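Local coordinates for protein proline dehydrogenase (Bradyrhizobium japonicum USDA 110, PDB 3HAZ) that carries proline dehydrogenase and 1-pyrroline-5-carboxylate dehydrogenase activities in one FAD- and NAD-binding chain and probably oxidises proline to glutamate, at residues V340-G345 with P392-H397; K353-R358 with P503-L508; H108-S113 with D139-R144. One frame throughout, in Å; residues are numbered along the deposited sequence.

Contact 1. Residues V340-G345 with P392-H397; sequences VRLVKG and PQFATH. With FAD (flavin-adenine dinucleotide), chain C.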
loop_
_atom_site.group_PDB
_atom_site.type_symbol
_atom_site.label_atom_id
_atom_site.label_comp_id
_atom_site.label_asym_id
_atom_site.label_seq_id
_atom_site.Cartn_x
_atom_site.Cartn_y
_atom_site.Cartn_z
ATOM N N VAL A 340 34.527 44.849 2.394
ATOM C CA VAL A 340 33.269 44.184 2.694
ATOM C C VAL A 340 33.388 42.678 2.517
ATOM O O VAL A 340 33.679 42.195 1.425
ATOM C CB VAL A 340 32.157 44.713 1.784
ATOM C CG1 VAL A 340 30.841 44.035 2.108
ATOM C CG2 VAL A 340 32.052 46.227 1.925
ATOM N N ARG A 341 33.170 41.943 3.600
ATOM C CA ARG A 341 33.273 40.491 3.579
ATOM C C ARG A 341 31.947 39.831 3.243
ATOM O O ARG A 341 30.944 40.045 3.926
ATOM C CB ARG A 341 33.757 39.960 4.929
ATOM C CG ARG A 341 33.945 38.446 4.926
ATOM C CD ARG A 341 33.945 37.881 6.335
ATOM N NE ARG A 341 35.052 38.397 7.126
ATOM C CZ ARG A 341 34.969 38.645 8.426
ATOM N NH1 ARG A 341 33.827 38.432 9.071
ATOM N NH2 ARG A 341 36.016 39.114 9.075
ATOM N N LEU A 342 31.947 39.020 2.192
ATOM C CA LEU A 342 30.763 38.250 1.836
ATOM C C LEU A 342 30.927 36.818 2.329
ATOM O O LEU A 342 31.914 36.153 2.016
ATOM C CB LEU A 342 30.535 38.262 0.325
ATOM C CG LEU A 342 29.218 37.653 -0.150
ATOM C CD1 LEU A 342 28.029 38.536 0.270
ATOM C CD2 LEU A 342 29.242 37.434 -1.664
ATOM N N VAL A 343 29.958 36.356 3.112
ATOM C CA VAL A 343 29.966 35.000 3.635
ATOM C C VAL A 343 28.606 34.395 3.332
ATOM O O VAL A 343 27.663 35.107 2.978
ATOM C CB VAL A 343 30.134 34.987 5.168
ATOM C CG1 VAL A 343 31.350 35.811 5.597
ATOM C CG2 VAL A 343 28.857 35.511 5.836
ATOM N N LYS A 344 28.488 33.085 3.484
ATOM C CA LYS A 344 27.181 32.465 3.371
ATOM C C LYS A 344 26.392 32.668 4.669
ATOM O O LYS A 344 25.373 33.362 4.667
ATOM C CB LYS A 344 27.312 31.004 2.936
ATOM C CG LYS A 344 27.798 30.912 1.483
ATOM C CD LYS A 344 28.145 29.499 1.011
ATOM C CE LYS A 344 28.788 29.576 -0.380
ATOM N NZ LYS A 344 29.160 28.249 -0.933
ATOM N N GLY A 345 26.881 32.128 5.783
ATOM C CA GLY A 345 26.227 32.379 7.061
ATOM C C GLY A 345 26.388 31.273 8.087
ATOM O O GLY A 345 26.259 30.095 7.764
ATOM N N PRO A 392 35.827 43.900 -2.079
ATOM C CA PRO A 392 35.130 42.683 -1.650
ATOM C C PRO A 392 36.094 41.631 -1.119
ATOM O O PRO A 392 37.211 41.501 -1.618
ATOM C CB PRO A 392 34.461 42.173 -2.938
ATOM C CG PRO A 392 34.581 43.294 -3.939
ATOM C CD PRO A 392 35.820 44.051 -3.543
ATOM N N GLN A 393 35.648 40.900 -0.104
ATOM C CA GLN A 393 36.418 39.822 0.494
ATOM C C GLN A 393 35.508 38.604 0.559
ATOM O O GLN A 393 34.530 38.591 1.303
ATOM C CB GLN A 393 36.865 40.201 1.906
ATOM C CG GLN A 393 37.520 41.581 2.013
ATOM C CD GLN A 393 37.579 42.084 3.448
ATOM O OE1 GLN A 393 36.552 42.389 4.055
ATOM N NE2 GLN A 393 38.782 42.165 3.995
ATOM N N PHE A 394 35.819 37.587 -0.229
ATOM C CA PHE A 394 34.939 36.437 -0.338
ATOM C C PHE A 394 35.445 35.328 0.564
ATOM O O PHE A 394 36.404 34.638 0.236
ATOM C CB PHE A 394 34.838 35.984 -1.797
ATOM C CG PHE A 394 34.403 37.082 -2.731
ATOM C CD1 PHE A 394 33.084 37.516 -2.745
ATOM C CD2 PHE A 394 35.316 37.703 -3.570
ATOM C CE1 PHE A 394 32.681 38.541 -3.587
ATOM C CE2 PHE A 394 34.919 38.724 -4.417
ATOM C CZ PHE A 394 33.598 39.143 -4.427
ATOM N N ALA A 395 34.815 35.196 1.724
ATOM C CA ALA A 395 35.171 34.166 2.679
ATOM C C ALA A 395 34.382 32.902 2.367
ATOM O O ALA A 395 33.157 32.886 2.467
ATOM C CB ALA A 395 34.881 34.645 4.104
ATOM N N THR A 396 35.089 31.849 1.975
ATOM C CA THR A 396 34.461 30.579 1.642
ATOM C C THR A 396 35.533 29.513 1.519
ATOM O O THR A 396 36.660 29.803 1.116
ATOM C CB THR A 396 33.681 30.663 0.309
ATOM O OG1 THR A 396 33.231 29.356 -0.069
ATOM C CG2 THR A 396 34.572 31.219 -0.795
ATOM N N HIS A 397 35.189 28.277 1.856
ATOM C CA HIS A 397 36.111 27.165 1.628
ATOM C C HIS A 397 35.566 26.218 0.556
ATOM O O HIS A 397 36.001 25.071 0.434
ATOM C CB HIS A 397 36.394 26.408 2.929
ATOM C CG HIS A 397 36.763 27.298 4.078
ATOM N ND1 HIS A 397 35.958 27.451 5.187
ATOM C CD2 HIS A 397 37.851 28.075 4.292
ATOM C CE1 HIS A 397 36.534 28.287 6.033
ATOM N NE2 HIS A 397 37.681 28.684 5.511
HETATM P PA FAD C . 29.646 25.550 1.966
HETATM O O1A FAD C . 29.732 23.970 2.373
HETATM O O2A FAD C . 29.678 25.762 0.520
HETATM O O5B FAD C . 28.250 26.157 2.537
HETATM C C5B FAD C . 27.951 25.956 3.889
HETATM C C4B FAD C . 26.768 26.845 4.294
HETATM O O4B FAD C . 25.586 27.013 3.339
HETATM C C3B FAD C . 26.392 27.231 5.593
HETATM O O3B FAD C . 27.398 27.665 6.492
HETATM C C2B FAD C . 25.127 28.025 5.387
HETATM O O2B FAD C . 25.235 29.435 5.450
HETATM C C1B FAD C . 24.523 27.484 4.141
HETATM N N9A FAD C . 23.563 26.401 4.262
HETATM C C8A FAD C . 23.773 25.110 4.735
HETATM N N7A FAD C . 22.593 24.427 4.616
HETATM C C5A FAD C . 21.642 25.312 4.055
HETATM C C6A FAD C . 20.192 25.147 3.693
HETATM N N6A FAD C . 19.511 23.877 3.916
HETATM N N1A FAD C . 19.521 26.147 3.165
HETATM C C2A FAD C . 20.156 27.382 2.927
HETATM N N3A FAD C . 21.549 27.542 3.277
HETATM C C4A FAD C . 22.247 26.497 3.827
HETATM N N1 FAD C . 29.199 33.814 8.924
HETATM C C2 FAD C . 28.364 34.694 9.569
HETATM O O2 FAD C . 27.031 34.380 9.723
HETATM N N3 FAD C . 28.895 35.910 10.120
HETATM C C4 FAD C . 30.226 36.195 10.001
HETATM O O4 FAD C . 30.731 37.412 10.478
HETATM C C4X FAD C . 31.100 35.279 9.321
HETATM N N5 FAD C . 32.558 35.582 9.175
HETATM C C5X FAD C . 33.404 34.663 8.508
HETATM C C6 FAD C . 34.838 34.960 8.373
HETATM C C7 FAD C . 35.680 34.043 7.702
HETATM C C7M FAD C . 37.165 34.350 7.589
HETATM C C8 FAD C . 35.123 32.794 7.131
HETATM C C8M FAD C . 36.016 31.777 6.401
HETATM C C9 FAD C . 33.752 32.515 7.263
HETATM C C9A FAD C . 32.869 33.460 7.969
HETATM N N10 FAD C . 31.439 33.175 8.110
HETATM C C10 FAD C . 30.583 34.117 8.794
HETATM C "C1'" FAD C . 30.785 32.019 7.417
HETATM C "C2'" FAD C . 30.673 30.705 8.233
HETATM O "O2'" FAD C . 31.541 30.754 9.360
HETATM C "C3'" FAD C . 30.959 29.514 7.304
HETATM O "O3'" FAD C . 32.361 29.393 7.087
HETATM C "C4'" FAD C . 30.238 29.634 5.914
HETATM O "O4'" FAD C . 28.897 29.982 5.922
HETATM C "C5'" FAD C . 30.509 28.401 5.011
HETATM O "O5'" FAD C . 30.369 28.689 3.628
HETATM P P FAD C . 31.307 27.826 2.566
HETATM O O1P FAD C . 31.080 28.415 1.022
HETATM O O2P FAD C . 32.712 27.892 2.984
HETATM O O3P FAD C . 30.885 26.258 2.742
HETATM O O HOH W 1 30.971 31.567 3.277
#
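Val340 to Val343 and Pro392 to Ala395 run side by side as neighbouring parallel strands of the proline dehydrogenase (βα) barrel, inclined at 28°. The tight part is the early run of the pair. Gln393 inserts its backbone between two residues of the other strand, giving N-H to Val340 O (2.8 Å) and taking Leu342 N on its own O (2.8 Å); Ala395 N then reaches Leu342 O at 3.1 Å. On the face carrying Leu342 and Phe394, Leu342 CD2 meets the rim of the phenyl ring in plane, 4.0 Å from Phe394 CD1, and helix 369-384 packs against the ring through Tyr376 and Ala380. On the other face, Arg341 lies beside Gln393, whose amide nitrogen turns to Glu416 and Asn276. The bend at chi3 (-63°) swings the guanidinium across flavin C6, which sits over one of its faces, while Ser237 and Asp280 hold its amino groups.

Beyond Val343 the strands part and direct pairing ceases. A water bridges the gap, donating a hydrogen bond to Ala395 O (2.7 Å), accepting one from Lys344 N (2.9 Å) and donating also to FAD O5'. This looser end, though buried, holds the cofactor, as expected at the C-terminal ends of barrel strands. Val343 CG2 lies 3.5 Å from FAD N1, and the methyl of Ala395 rests near the dimethylbenzene carbons C7 and C8. Lys344 stretches its extended chain to the pyrophosphate, where NZ bonds O2A and, weakly, O1P, its charge balanced also by Asp373. Thr396 OG1 donates to that same O1P, and the next backbone amide adds a further bond: His397 N meets FAD O2P at 2.7 Å along an almost straight N-H line of 177°.

Contact 2. Residues K353-R358 with P503-L508; sequences KRAQER and PLPCDL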
loop_
_atom_site.group_PDB
_atom_site.type_symbol
_atom_site.label_atom_id
_atom_site.label_comp_id
_atom_site.label_asym_id
_atom_site.label_seq_id
_atom_site.Cartn_x
_atom_site.Cartn_y
_atom_site.Cartn_z
ATOM N N LYS A 353 15.085 27.493 13.756
ATOM C CA LYS A 353 14.454 27.211 15.037
ATOM C C LYS A 353 13.731 28.446 15.551
ATOM O O LYS A 353 12.569 28.373 15.957
ATOM C CB LYS A 353 15.487 26.723 16.064
ATOM C CG LYS A 353 14.880 26.295 17.408
ATOM C CD LYS A 353 15.913 25.593 18.276
ATOM C CE LYS A 353 15.313 25.147 19.607
ATOM N NZ LYS A 353 16.356 24.550 20.499
ATOM N N ARG A 354 14.413 29.588 15.512
ATOM C CA ARG A 354 13.836 30.818 16.035
ATOM C C ARG A 354 12.541 31.203 15.327
ATOM O O ARG A 354 11.564 31.587 15.966
ATOM C CB ARG A 354 14.834 31.972 15.933
ATOM C CG ARG A 354 15.910 31.960 17.002
ATOM C CD ARG A 354 16.901 33.074 16.746
ATOM N NE ARG A 354 17.857 33.228 17.835
ATOM C CZ ARG A 354 18.547 34.340 18.055
ATOM N NH1 ARG A 354 19.395 34.408 19.074
ATOM N NH2 ARG A 354 18.380 35.386 17.253
ATOM N N ALA A 355 12.549 31.133 14.002
ATOM C CA ALA A 355 11.389 31.558 13.236
ATOM C C ALA A 355 10.194 30.648 13.544
ATOM O O ALA A 355 9.060 31.108 13.609
ATOM C CB ALA A 355 11.704 31.577 11.742
ATOM N N GLN A 356 10.464 29.362 13.751
ATOM C CA GLN A 356 9.424 28.418 14.156
ATOM C C GLN A 356 8.901 28.725 15.555
ATOM O O GLN A 356 7.695 28.813 15.757
ATOM C CB GLN A 356 9.935 26.976 14.070
ATOM C CG GLN A 356 10.264 26.562 12.638
ATOM C CD GLN A 356 10.705 25.126 12.520
ATOM O OE1 GLN A 356 10.876 24.432 13.520
ATOM N NE2 GLN A 356 10.892 24.666 11.284
ATOM N N GLU A 357 9.808 28.897 16.514
ATOM C CA GLU A 357 9.418 29.224 17.880
ATOM C C GLU A 357 8.606 30.513 17.921
ATOM O O GLU A 357 7.640 30.624 18.666
ATOM C CB GLU A 357 10.659 29.388 18.767
ATOM C CG GLU A 357 11.405 28.100 19.066
ATOM C CD GLU A 357 12.710 28.353 19.818
ATOM O OE1 GLU A 357 13.303 29.440 19.639
ATOM O OE2 GLU A 357 13.143 27.468 20.585
ATOM N N ARG A 358 9.017 31.486 17.114
ATOM C CA ARG A 358 8.430 32.824 17.152
ATOM C C ARG A 358 7.208 32.954 16.256
ATOM O O ARG A 358 6.618 34.031 16.156
ATOM C CB ARG A 358 9.484 33.866 16.770
ATOM C CG ARG A 358 10.567 34.037 17.844
ATOM C CD ARG A 358 11.815 34.734 17.315
ATOM N NE ARG A 358 12.930 34.618 18.256
ATOM C CZ ARG A 358 14.052 35.330 18.184
ATOM N NH1 ARG A 358 14.217 36.217 17.210
ATOM N NH2 ARG A 358 15.012 35.155 19.087
ATOM N N PRO A 503 8.507 22.988 6.945
ATOM C CA PRO A 503 7.262 23.755 6.864
ATOM C C PRO A 503 7.475 25.175 7.361
ATOM O O PRO A 503 8.337 25.397 8.211
ATOM C CB PRO A 503 6.337 23.011 7.825
ATOM C CG PRO A 503 7.253 22.377 8.823
ATOM C CD PRO A 503 8.545 22.082 8.108
ATOM N N LEU A 504 6.707 26.120 6.832
ATOM C CA LEU A 504 6.657 27.465 7.389
ATOM C C LEU A 504 6.154 27.385 8.828
ATOM O O LEU A 504 5.429 26.460 9.177
ATOM C CB LEU A 504 5.703 28.331 6.571
ATOM C CG LEU A 504 6.059 28.525 5.102
ATOM C CD1 LEU A 504 4.916 29.227 4.384
ATOM C CD2 LEU A 504 7.354 29.319 4.984
ATOM N N PRO A 505 6.529 28.359 9.668
ATOM C CA PRO A 505 6.100 28.290 11.069
ATOM C C PRO A 505 4.584 28.140 11.236
ATOM O O PRO A 505 4.163 27.438 12.147
ATOM C CB PRO A 505 6.581 29.621 11.650
ATOM C CG PRO A 505 7.765 29.985 10.799
ATOM C CD PRO A 505 7.401 29.518 9.409
ATOM N N CYS A 506 3.781 28.767 10.380
ATOM C CA CYS A 506 2.327 28.679 10.539
ATOM C C CYS A 506 1.820 27.257 10.313
ATOM O O CYS A 506 0.722 26.916 10.748
ATOM C CB CYS A 506 1.603 29.649 9.602
ATOM S SG CYS A 506 1.865 29.294 7.837
ATOM N N ASP A 507 2.630 26.435 9.643
ATOM C CA ASP A 507 2.268 25.054 9.321
ATOM C C ASP A 507 2.984 24.032 10.191
ATOM O O ASP A 507 2.989 22.838 9.884
ATOM C CB ASP A 507 2.587 24.757 7.855
ATOM C CG ASP A 507 1.679 25.505 6.905
ATOM O OD1 ASP A 507 0.533 25.815 7.301
ATOM O OD2 ASP A 507 2.114 25.790 5.773
ATOM N N LEU A 508 3.583 24.501 11.279
ATOM C CA LEU A 508 4.386 23.640 12.137
ATOM C C LEU A 508 3.625 22.398 12.595
ATOM O O LEU A 508 4.215 21.329 12.744
ATOM C CB LEU A 508 4.898 24.417 13.349
ATOM C CG LEU A 508 6.065 23.783 14.111
ATOM C CD1 LEU A 508 7.292 23.680 13.213
ATOM C CD2 LEU A 508 6.382 24.570 15.380
#
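Gln356 and Pro505 bring the backbones closest, with CA atoms 4.5 Å apart, where helix 348-357 meets the loop segment 503-508, which holds a short 3-10 turn at 505-506. The Pro505 ring lies against the helix backbone, Pro505 CG 3.3 Å from Ala355 O and Pro505 CB facing Gln356 CA. No hydrogen bond joins the two segments, so fit and neighbouring groups must define this contact. From Gln356 CB, 4.3 Å from Leu508 CD1, the side chain extends with CG anti to the carbonyl carbon (chi1 -64°). It crosses Leu508 at about a right angle: Gln356 CG passes Leu508 CD1 at 4.2 Å, and Gln356 CD at 3.8 Å. Gln356 OE1 lies 3.7 Å from Leu508 CD1 and accepts from Thr639 N of the second subunit. Gln356 NE2, 4.1 Å from Pro503 O, is bonded instead to Tyr363 OH, and that hydroxyl also bonds Pro503 O, linking both segments. An alanine here would probably leave Thr639 N of the second subunit without its acceptor and open a gap beside Leu508 CD1. Here the last turn of a helix following a (βα) barrel strand is covered by a loop with a short 3-10 turn at a subunit interface.

Contact 3. Residues H108-S113 with D139-R144; sequences HHETKS and DGTIGR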
loop_
_atom_site.group_PDB
_atom_site.type_symbol
_atom_site.label_atom_id
_atom_site.label_comp_id
_atom_site.label_asym_id
_atom_site.label_seq_id
_atom_site.Cartn_x
_atom_site.Cartn_y
_atom_site.Cartn_z
ATOM N N HIS A 108 34.584 12.540 35.483
ATOM C CA HIS A 108 35.541 13.416 36.151
ATOM C C HIS A 108 36.452 14.134 35.149
ATOM O O HIS A 108 36.653 15.348 35.235
ATOM C CB HIS A 108 36.381 12.612 37.156
ATOM C CG HIS A 108 37.295 13.449 37.997
ATOM N ND1 HIS A 108 36.846 14.213 39.052
ATOM C CD2 HIS A 108 38.638 13.624 37.955
ATOM C CE1 HIS A 108 37.870 14.833 39.613
ATOM N NE2 HIS A 108 38.969 14.491 38.969
ATOM N N HIS A 109 36.996 13.391 34.187
ATOM C CA HIS A 109 37.857 14.005 33.183
ATOM C C HIS A 109 37.104 15.013 32.325
ATOM O O HIS A 109 37.616 16.099 32.045
ATOM C CB HIS A 109 38.541 12.951 32.299
ATOM C CG HIS A 109 39.464 12.041 33.047
ATOM N ND1 HIS A 109 39.811 10.789 32.587
ATOM C CD2 HIS A 109 40.100 12.194 34.234
ATOM C CE1 HIS A 109 40.626 10.214 33.453
ATOM N NE2 HIS A 109 40.820 11.046 34.459
ATOM N N GLU A 110 35.901 14.645 31.891
ATOM C CA GLU A 110 35.076 15.544 31.090
ATOM C C GLU A 110 34.702 16.796 31.888
ATOM O O GLU A 110 34.743 17.912 31.376
ATOM C CB GLU A 110 33.801 14.836 30.610
ATOM C CG GLU A 110 32.944 15.702 29.696
ATOM C CD GLU A 110 31.771 14.956 29.059
ATOM O OE1 GLU A 110 31.475 13.817 29.474
ATOM O OE2 GLU A 110 31.144 15.523 28.139
ATOM N N THR A 111 34.328 16.599 33.146
ATOM C CA THR A 111 33.936 17.716 34.009
ATOM C C THR A 111 35.104 18.651 34.312
ATOM O O THR A 111 34.994 19.873 34.148
ATOM C CB THR A 111 33.295 17.210 35.321
ATOM O OG1 THR A 111 32.148 16.412 34.990
ATOM C CG2 THR A 111 32.848 18.376 36.203
ATOM N N LYS A 112 36.229 18.078 34.733
ATOM C CA LYS A 112 37.412 18.878 35.062
ATOM C C LYS A 112 37.949 19.650 33.858
ATOM O O LYS A 112 38.245 20.844 33.962
ATOM C CB LYS A 112 38.529 18.014 35.680
ATOM C CG LYS A 112 38.272 17.612 37.134
ATOM C CD LYS A 112 38.127 18.836 38.031
ATOM C CE LYS A 112 37.955 18.433 39.490
ATOM N NZ LYS A 112 38.073 19.601 40.407
ATOM N N SER A 113 38.087 18.975 32.721
ATOM C CA SER A 113 38.635 19.633 31.533
ATOM C C SER A 113 37.756 20.795 31.075
ATOM O O SER A 113 38.265 21.808 30.598
ATOM C CB SER A 113 38.836 18.641 30.382
ATOM O OG SER A 113 37.616 18.000 30.036
ATOM N N ASP A 139 30.801 5.555 31.423
ATOM C CA ASP A 139 29.729 6.520 31.230
ATOM C C ASP A 139 30.305 7.885 30.893
ATOM O O ASP A 139 31.517 8.057 30.866
ATOM C CB ASP A 139 28.832 6.602 32.468
ATOM C CG ASP A 139 29.616 6.800 33.749
ATOM O OD1 ASP A 139 30.855 6.960 33.681
ATOM O OD2 ASP A 139 28.988 6.794 34.826
ATOM N N GLY A 140 29.433 8.852 30.633
ATOM C CA GLY A 140 29.874 10.164 30.205
ATOM C C GLY A 140 30.160 10.154 28.718
ATOM O O GLY A 140 30.091 9.109 28.071
ATOM N N THR A 141 30.471 11.320 28.167
ATOM C CA THR A 141 30.752 11.423 26.741
ATOM C C THR A 141 31.999 10.617 26.388
ATOM O O THR A 141 32.062 9.971 25.342
ATOM C CB THR A 141 30.969 12.878 26.331
ATOM O OG1 THR A 141 29.846 13.656 26.759
ATOM C CG2 THR A 141 31.144 12.992 24.802
ATOM N N ILE A 142 32.985 10.662 27.279
ATOM C CA ILE A 142 34.241 9.958 27.083
ATOM C C ILE A 142 34.074 8.459 27.305
ATOM O O ILE A 142 34.593 7.659 26.540
ATOM C CB ILE A 142 35.335 10.508 28.024
ATOM C CG1 ILE A 142 35.551 11.996 27.756
ATOM C CG2 ILE A 142 36.640 9.735 27.853
ATOM C CD1 ILE A 142 36.523 12.650 28.742
ATOM N N GLY A 143 33.346 8.081 28.353
ATOM C CA GLY A 143 33.115 6.676 28.628
ATOM C C GLY A 143 32.336 6.020 27.503
ATOM O O GLY A 143 32.632 4.895 27.099
ATOM N N ARG A 144 31.335 6.722 26.984
ATOM C CA ARG A 144 30.551 6.182 25.879
ATOM C C ARG A 144 31.437 6.027 24.641
ATOM O O ARG A 144 31.325 5.051 23.902
ATOM C CB ARG A 144 29.330 7.054 25.586
ATOM C CG ARG A 144 28.195 6.891 26.600
ATOM C CD ARG A 144 26.942 7.657 26.164
ATOM N NE ARG A 144 25.826 7.454 27.083
ATOM C CZ ARG A 144 24.564 7.783 26.820
ATOM N NH1 ARG A 144 23.619 7.560 27.721
ATOM N NH2 ARG A 144 24.242 8.334 25.658
HETATM O O HOH W 2 32.949 11.597 30.236
#
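Glu110 and Ile142, 6.9 Å apart at their CA atoms, mark the nearest backbone approach of helices 108-113 and 140-144, whose axes come to 8.5 Å with directions 137° apart. The side chain of Glu110 carries most of the contact. Its CG is anti to the backbone N (chi1 -176°), and the extended chain delivers the carboxylate to the first turn of the other helix, crossing Thr141 at about a right angle. There it forms a two-point grip: Thr141 N donates to Glu110 OE1 at 3.0 Å and Thr141 OG1 to Glu110 OE2 at 2.7 Å, both on the syn side and somewhat out of the carboxylate plane. A water donating to Glu110 OE1 (2.8 Å) accepts from Ile142 N, tying in a second amide of the turn. Next to this polar cluster Ile142 CD1 packs against the root of the glutamate, 4.0 Å from Glu110 CB and 4.1 Å from His109 CB. Glu110 OE2 also forms a salt bridge with Arg923, from the aldehyde dehydrogenase part of the chain. With that arginine and two direct donors around it, the buried carboxylate is likely to remain ionised, and the helix N-terminal end would probably favour its negative charge.

Contacts 1 and 2 share a piece of continuous chain, since strand 338-343 of the first leads into helix 348-357 of the second, and their segments alternate in sequence. Even so, their centres are 28 Å apart and their nearest atoms about 13 Å. Only contact 1 touches FAD; in contact 2 the side chain of Gln356 stays about 11 Å from the cofactor and faces the second subunit instead. Contact 3 closes earlier in the chain, in the DNA-binding domain, with its centre 37 Å from that of contact 1 and 35 Å from that of contact 2. It is far from the FAD pocket and joins helices, whereas contact 1 lines part of the flavin pocket.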